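Local coordinates for transcobalamin-1 (PDB 4KKI), which binds vitamin B12 (cobalamin) with femtomolar affinity, carries it, and protects it from the acidic environment of the stomach, at residues I34-K37 with P38-N41; A108-N111 with L112-Y116; K200-N204 with G205-A209. All coordinates share one frame; numbering follows the deposited sequence.

Contact 1: I34-K37 with P38-N41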
loop_
_atom_site.group_PDB
_atom_site.type_symbol
_atom_site.label_atom_id
_atom_site.label_comp_id
_atom_site.label_asym_id
_atom_site.label_seq_id
_atom_site.Cartn_x
_atom_site.Cartn_y
_atom_site.Cartn_z
ATOM N N ILE A 34 -16.202 -16.945 -7.256
ATOM C CA ILE A 34 -17.352 -16.182 -6.786
ATOM C C ILE A 34 -17.033 -15.451 -5.476
ATOM O O ILE A 34 -17.595 -14.393 -5.192
ATOM C CB ILE A 34 -18.602 -17.090 -6.622
ATOM C CG1 ILE A 34 -19.845 -16.262 -6.286
ATOM C CG2 ILE A 34 -18.355 -18.179 -5.579
ATOM C CD1 ILE A 34 -20.198 -15.231 -7.340
ATOM N N ARG A 35 -16.111 -16.007 -4.697
ATOM C CA ARG A 35 -15.709 -15.397 -3.434
ATOM C C ARG A 35 -14.939 -14.094 -3.639
ATOM O O ARG A 35 -14.811 -13.292 -2.715
ATOM C CB ARG A 35 -14.873 -16.376 -2.605
ATOM C CG ARG A 35 -15.680 -17.481 -1.948
ATOM C CD ARG A 35 -14.779 -18.408 -1.153
ATOM N NE ARG A 35 -15.536 -19.286 -0.267
ATOM C CZ ARG A 35 -15.807 -19.008 1.005
ATOM N NH1 ARG A 35 -15.382 -17.874 1.543
ATOM N NH2 ARG A 35 -16.503 -19.866 1.739
ATOM N N LEU A 36 -14.432 -13.885 -4.849
ATOM C CA LEU A 36 -13.692 -12.666 -5.162
ATOM C C LEU A 36 -14.605 -11.545 -5.650
ATOM O O LEU A 36 -14.156 -10.417 -5.846
ATOM C CB LEU A 36 -12.607 -12.948 -6.201
ATOM C CG LEU A 36 -11.546 -13.963 -5.775
ATOM C CD1 LEU A 36 -10.457 -14.074 -6.827
ATOM C CD2 LEU A 36 -10.961 -13.585 -4.429
ATOM N N LYS A 37 -15.881 -11.865 -5.846
ATOM C CA LYS A 37 -16.867 -10.890 -6.324
ATOM C C LYS A 37 -16.954 -9.589 -5.508
ATOM O O LYS A 37 -17.038 -8.510 -6.098
ATOM C CB LYS A 37 -18.257 -11.531 -6.457
ATOM C CG LYS A 37 -18.914 -11.353 -7.824
ATOM C CD LYS A 37 -19.078 -9.882 -8.186
ATOM C CE LYS A 37 -19.847 -9.697 -9.490
ATOM N NZ LYS A 37 -21.275 -10.113 -9.377
ATOM N N PRO A 38 -16.952 -9.677 -4.159
ATOM C CA PRO A 38 -17.005 -8.422 -3.396
ATOM C C PRO A 38 -15.854 -7.481 -3.730
ATOM O O PRO A 38 -16.046 -6.263 -3.748
ATOM C CB PRO A 38 -16.898 -8.897 -1.946
ATOM C CG PRO A 38 -17.517 -10.246 -1.968
ATOM C CD PRO A 38 -17.066 -10.848 -3.269
ATOM N N LEU A 39 -14.679 -8.041 -4.001
ATOM C CA LEU A 39 -13.532 -7.236 -4.397
ATOM C C LEU A 39 -13.832 -6.545 -5.716
ATOM O O LEU A 39 -13.578 -5.350 -5.875
ATOM C CB LEU A 39 -12.282 -8.104 -4.546
ATOM C CG LEU A 39 -11.815 -8.901 -3.328
ATOM C CD1 LEU A 39 -10.503 -9.606 -3.637
ATOM C CD2 LEU A 39 -11.670 -7.999 -2.118
ATOM N N LEU A 40 -14.377 -7.311 -6.656
ATOM C CA LEU A 40 -14.723 -6.793 -7.972
ATOM C C LEU A 40 -15.767 -5.690 -7.842
ATOM O O LEU A 40 -15.610 -4.608 -8.405
ATOM C CB LEU A 40 -15.236 -7.921 -8.878
ATOM C CG LEU A 40 -14.297 -9.117 -9.083
ATOM C CD1 LEU A 40 -14.957 -10.215 -9.914
ATOM C CD2 LEU A 40 -12.990 -8.676 -9.724
ATOM N N ASN A 41 -16.823 -5.965 -7.081
ATOM C CA ASN A 41 -17.878 -4.985 -6.850
ATOM C C ASN A 41 -17.350 -3.686 -6.259
ATOM O O ASN A 41 -17.634 -2.610 -6.777
ATOM C CB ASN A 41 -18.976 -5.566 -5.956
ATOM C CG ASN A 41 -19.731 -6.695 -6.625
ATOM O OD1 ASN A 41 -19.827 -6.750 -7.851
ATOM N ND2 ASN A 41 -20.273 -7.603 -5.823
#
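L36 and L39 meet through one methyl each, CD2 of L36 lying 4.1 Å from CD1 of L39, with the two side chains crossing obliquely. This is the enclosed side: both leucines are buried, and I276 of helix 265-277 and L294 of helix 284-294 touch them both. In the backbone beneath, the carbonyl O of L36 takes a sound bond from L40 N (3.2 Å, N-H...O angle 159°), received in the carbonyl plane, and a weak one from L39 N. The chain is here passing from a short 3-10 turn into helix 37-45 of the alpha6-alpha6 barrel. P38, which has no N-H to donate, sits in the first turn of that helix and rests its CD 3.4 Å from the R35 carbonyl O. Next comes a regular alpha-helical bond, N41 N to K37 O, short at 2.7 Å and almost straight. The K37 and N41 side chains, by contrast, lie partly exposed to solvent. An unusual chi1 (-127°) and a bend at chi2 (-59°) carry the K37 methylenes at a slant past the OD1 side of the N41 amide, where CD is 3.2 Å and CE 3.4 Å from N41 OD1. Methylenes, rather than the ammonium group, make this contact.

Contact 2: A108-N111 with L112-Y116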
loop_
_atom_site.group_PDB
_atom_site.type_symbol
_atom_site.label_atom_id
_atom_site.label_comp_id
_atom_site.label_asym_id
_atom_site.label_seq_id
_atom_site.Cartn_x
_atom_site.Cartn_y
_atom_site.Cartn_z
ATOM N N ALA A 108 -2.097 0.136 -26.392
ATOM C CA ALA A 108 -2.016 1.503 -26.893
ATOM C C ALA A 108 -1.746 2.503 -25.771
ATOM O O ALA A 108 -1.050 3.498 -25.969
ATOM C CB ALA A 108 -3.287 1.872 -27.648
ATOM N N GLU A 109 -2.292 2.228 -24.591
ATOM C CA GLU A 109 -2.149 3.128 -23.451
ATOM C C GLU A 109 -0.728 3.117 -22.887
ATOM O O GLU A 109 -0.321 4.047 -22.190
ATOM C CB GLU A 109 -3.164 2.788 -22.354
ATOM C CG GLU A 109 -4.605 3.181 -22.677
ATOM C CD GLU A 109 -5.255 2.278 -23.711
ATOM O OE1 GLU A 109 -6.254 2.705 -24.330
ATOM O OE2 GLU A 109 -4.774 1.141 -23.900
ATOM N N GLU A 110 0.023 2.065 -23.199
ATOM C CA GLU A 110 1.401 1.940 -22.742
ATOM C C GLU A 110 2.294 3.006 -23.373
ATOM O O GLU A 110 3.331 3.370 -22.817
ATOM C CB GLU A 110 1.945 0.546 -23.054
ATOM C CG GLU A 110 3.250 0.220 -22.349
ATOM C CD GLU A 110 3.843 -1.097 -22.802
ATOM O OE1 GLU A 110 4.548 -1.739 -21.998
ATOM O OE2 GLU A 110 3.606 -1.488 -23.964
ATOM N N ASN A 111 1.883 3.506 -24.536
ATOM C CA ASN A 111 2.602 4.579 -25.211
ATOM C C ASN A 111 2.694 5.853 -24.376
ATOM O O ASN A 111 3.626 6.639 -24.540
ATOM C CB ASN A 111 1.961 4.893 -26.566
ATOM C CG ASN A 111 2.435 3.962 -27.666
ATOM O OD1 ASN A 111 1.937 2.845 -27.807
ATOM N ND2 ASN A 111 3.398 4.422 -28.455
ATOM N N LEU A 112 1.727 6.049 -23.482
ATOM C CA LEU A 112 1.694 7.235 -22.629
ATOM C C LEU A 112 2.939 7.319 -21.755
ATOM O O LEU A 112 3.385 8.407 -21.397
ATOM C CB LEU A 112 0.438 7.248 -21.751
ATOM C CG LEU A 112 -0.873 7.782 -22.335
ATOM C CD1 LEU A 112 -1.398 6.893 -23.453
ATOM C CD2 LEU A 112 -1.918 7.936 -21.237
ATOM N N ILE A 113 3.491 6.161 -21.413
ATOM C CA ILE A 113 4.710 6.100 -20.621
ATOM C C ILE A 113 5.865 6.746 -21.372
ATOM O O ILE A 113 6.626 7.532 -20.808
ATOM C CB ILE A 113 5.097 4.650 -20.296
ATOM C CG1 ILE A 113 3.962 3.953 -19.543
ATOM C CG2 ILE A 113 6.390 4.615 -19.495
ATOM C CD1 ILE A 113 4.208 2.480 -19.288
ATOM N N TYR A 114 5.983 6.417 -22.652
ATOM C CA TYR A 114 7.107 6.886 -23.449
ATOM C C TYR A 114 6.820 8.221 -24.129
ATOM O O TYR A 114 7.743 8.970 -24.451
ATOM C CB TYR A 114 7.512 5.816 -24.464
ATOM C CG TYR A 114 7.741 4.468 -23.820
ATOM C CD1 TYR A 114 8.902 4.212 -23.100
ATOM C CD2 TYR A 114 6.791 3.459 -23.914
ATOM C CE1 TYR A 114 9.116 2.985 -22.501
ATOM C CE2 TYR A 114 6.997 2.228 -23.318
ATOM C CZ TYR A 114 8.160 1.998 -22.613
ATOM O OH TYR A 114 8.371 0.775 -22.018
ATOM N N ASP A 115 5.543 8.524 -24.335
ATOM C CA ASP A 115 5.154 9.798 -24.930
ATOM C C ASP A 115 5.253 10.938 -23.920
ATOM O O ASP A 115 5.441 12.094 -24.296
ATOM C CB ASP A 115 3.738 9.722 -25.511
ATOM C CG ASP A 115 3.660 8.843 -26.746
ATOM O OD1 ASP A 115 4.697 8.669 -27.422
ATOM O OD2 ASP A 115 2.560 8.329 -27.044
ATOM N N TYR A 116 5.131 10.604 -22.638
ATOM C CA TYR A 116 5.216 11.604 -21.578
ATOM C C TYR A 116 6.554 11.530 -20.850
ATOM O O TYR A 116 6.825 12.332 -19.954
ATOM C CB TYR A 116 4.075 11.423 -20.574
ATOM C CG TYR A 116 2.693 11.673 -21.136
ATOM C CD1 TYR A 116 2.491 12.592 -22.159
ATOM C CD2 TYR A 116 1.589 10.988 -20.643
ATOM C CE1 TYR A 116 1.228 12.822 -22.673
ATOM C CE2 TYR A 116 0.323 11.210 -21.151
ATOM C CZ TYR A 116 0.148 12.128 -22.166
ATOM O OH TYR A 116 -1.112 12.350 -22.673
#
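I113 lays its CD1 methyl across the aliphatic part of E110, 3.9 Å from E110 CG. E110 reaches this position because its CG is anti to the backbone N (chi1 -167°), and the chain then runs out extended, with the stem beside the isoleucine; the E110 side chain also touches K304. The isoleucine also works in the other direction along the helix, for its CG2 lies over the centre of one face of the Y114 ring, 4.2 Å above the plane. Beside it, CD2 of Y114 approaches the E110 carbonyl O at 3.6 Å. On another side of the turn, L112 folds its CD1 back to within 3.3 Å of the E109 carbonyl O.

The backbone changes character through these residues. L112 N to E109 O and I113 N to E110 O are both i to i-3 bonds of 3-10 type, and each N-H arrives well above the carbonyl plane, by 58° in the first case. D115 N then bonds N111 O at 2.7 Å, four residues back, and Y114 N adds a weak bond to the same oxygen. The D115 carboxylate lies close to this carbonyl too, with OD2 3.2 Å from N111 O but no hydrogen bond between them, both being acceptors.

L112 and I113 face L102 of helix 92-102, and I113 and Y114 reach I119 of helix 118-135. The arrangement is that of a short helix, 111-115, entered through a helical turn, in the connection between helices 92-102 and 118-135 of the alpha6-alpha6 barrel.

Contact 3: K200-N204 with G205-A209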
loop_
_atom_site.group_PDB
_atom_site.type_symbol
_atom_site.label_atom_id
_atom_site.label_comp_id
_atom_site.label_asym_id
_atom_site.label_seq_id
_atom_site.Cartn_x
_atom_site.Cartn_y
_atom_site.Cartn_z
ATOM N N LYS A 200 16.585 -10.623 -10.650
ATOM C CA LYS A 200 16.301 -11.231 -11.945
ATOM C C LYS A 200 16.970 -10.435 -13.057
ATOM O O LYS A 200 17.512 -11.005 -14.004
ATOM C CB LYS A 200 14.793 -11.313 -12.188
ATOM C CG LYS A 200 14.038 -12.061 -11.106
ATOM C CD LYS A 200 12.537 -11.992 -11.315
ATOM C CE LYS A 200 12.070 -13.048 -12.290
ATOM N NZ LYS A 200 12.346 -14.413 -11.765
ATOM N N SER A 201 16.943 -9.114 -12.919
ATOM C CA SER A 201 17.558 -8.219 -13.889
ATOM C C SER A 201 19.073 -8.411 -13.952
ATOM O O SER A 201 19.671 -8.316 -15.023
ATOM C CB SER A 201 17.220 -6.765 -13.556
ATOM O OG SER A 201 17.822 -5.877 -14.479
ATOM N N LEU A 202 19.684 -8.685 -12.803
ATOM C CA LEU A 202 21.120 -8.950 -12.728
ATOM C C LEU A 202 21.496 -10.283 -13.369
ATOM O O LEU A 202 22.471 -10.371 -14.115
ATOM C CB LEU A 202 21.593 -8.933 -11.273
ATOM C CG LEU A 202 21.880 -7.560 -10.669
ATOM C CD1 LEU A 202 22.197 -7.679 -9.187
ATOM C CD2 LEU A 202 23.023 -6.892 -11.416
ATOM N N ILE A 203 20.722 -11.320 -13.060
ATOM C CA ILE A 203 20.959 -12.653 -13.602
ATOM C C ILE A 203 20.743 -12.665 -15.117
ATOM O O ILE A 203 21.439 -13.371 -15.849
ATOM C CB ILE A 203 20.074 -13.706 -12.897
ATOM C CG1 ILE A 203 20.392 -13.732 -11.398
ATOM C CG2 ILE A 203 20.269 -15.086 -13.511
ATOM C CD1 ILE A 203 19.564 -14.721 -10.602
ATOM N N ASN A 204 19.786 -11.868 -15.583
ATOM C CA ASN A 204 19.612 -11.645 -17.015
ATOM C C ASN A 204 20.679 -10.679 -17.524
ATOM O O ASN A 204 21.665 -10.415 -16.837
ATOM C CB ASN A 204 18.217 -11.095 -17.319
ATOM C CG ASN A 204 17.107 -12.033 -16.883
ATOM O OD1 ASN A 204 17.310 -13.240 -16.752
ATOM N ND2 ASN A 204 15.921 -11.480 -16.656
ATOM N N GLY A 205 20.482 -10.143 -18.721
ATOM C CA GLY A 205 21.443 -9.213 -19.285
ATOM C C GLY A 205 20.993 -7.767 -19.203
ATOM O O GLY A 205 21.599 -6.887 -19.813
ATOM N N GLN A 206 19.933 -7.518 -18.440
ATOM C CA GLN A 206 19.330 -6.191 -18.375
ATOM C C GLN A 206 20.203 -5.144 -17.686
ATOM O O GLN A 206 20.325 -4.019 -18.167
ATOM C CB GLN A 206 17.961 -6.249 -17.694
ATOM C CG GLN A 206 16.790 -6.437 -18.646
ATOM C CD GLN A 206 16.744 -7.822 -19.256
ATOM O OE1 GLN A 206 16.144 -8.739 -18.694
ATOM N NE2 GLN A 206 17.373 -7.980 -20.415
ATOM N N ILE A 207 20.804 -5.511 -16.561
ATOM C CA ILE A 207 21.520 -4.538 -15.742
ATOM C C ILE A 207 22.876 -5.045 -15.253
ATOM O O ILE A 207 22.991 -6.168 -14.766
ATOM C CB ILE A 207 20.658 -4.089 -14.537
ATOM C CG1 ILE A 207 19.572 -3.116 -14.998
ATOM C CG2 ILE A 207 21.511 -3.433 -13.466
ATOM C CD1 ILE A 207 20.118 -1.865 -15.654
ATOM N N LYS A 208 23.899 -4.208 -15.395
ATOM C CA LYS A 208 25.224 -4.515 -14.873
ATOM C C LYS A 208 25.415 -3.877 -13.499
ATOM O O LYS A 208 24.802 -2.855 -13.189
ATOM C CB LYS A 208 26.306 -4.017 -15.834
ATOM C CG LYS A 208 26.217 -4.606 -17.231
ATOM C CD LYS A 208 27.280 -4.014 -18.143
ATOM C CE LYS A 208 27.181 -4.579 -19.551
ATOM N NZ LYS A 208 28.190 -3.976 -20.464
ATOM N N ALA A 209 26.268 -4.484 -12.679
ATOM C CA ALA A 209 26.542 -3.968 -11.340
ATOM C C ALA A 209 27.895 -4.443 -10.831
ATOM O O ALA A 209 28.505 -5.342 -11.411
ATOM C CB ALA A 209 25.446 -4.389 -10.378
HETATM O O HOH W 1 24.011 -8.574 -15.490
#
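A water hydrogen-bonded to the carbonyl O atoms of both L202 and I207, lying 2.7 Å from L202 O and 2.7 Å from I207 O, ties the last turn of a helix to the chain that leaves it. The site is the C-terminal end of helix 185-203 in the alpha6-alpha6 barrel. N204 is the first residue to depart from helical backbone angles, and the chain doubles back through G205 and Q206 before continuing in extended form along the side of the helix toward helix 213-229. A second, direct tie is a weak hydrogen bond from I207 N to S201 O, 3.4 Å long.

Around these polar links the side chains close up. The S201 hydroxyl, swung anti to the backbone N (chi1 179°), points at the returning chain and meets carbon on two residues, its OG being 3.2 Å from Q206 CB and 3.3 Å from I207 CG1. S201 is buried, with Y161 covering it and I207 together. One branch of L202 provides the apolar part of the contact. Its CD2 lies 3.6 Å from A209 CB and 3.4 Å from the I207 carbonyl O, and it also brushes I207 CG2. T163 of helix 163-169 touches both I207 and A209 and so backs the extended segment.

The outer side of the turn is polar and exposed. There the N204 and Q206 side chains run side by side in the same direction, their amide planes 50° apart, and N204 ND2 makes a weak, bent hydrogen bond to Q206 OE1 (3.4 Å, N-H...O angle 137°).

The three contacts follow one another along the chain, and all lie in the N-terminal alpha domain, the alpha6-alpha6 barrel that closes on cobalamin together with the C-terminal beta domain. Contact 1 starts helix 37-45, contact 2 forms the short helix 111-115 between two longer ones, and contact 3 ends helix 185-203. None touches another. Contacts 2 and 3 are the nearest pair, with centres about 25 Å apart, while contact 1 is about 30 Å from contact 2 and 38 Å from contact 3. Contact 1 comes nearest the ligand site, the L39 side chain being about 9 Å from that of Q289; the other two are peripheral helix connections away from the cobalamin-binding residues.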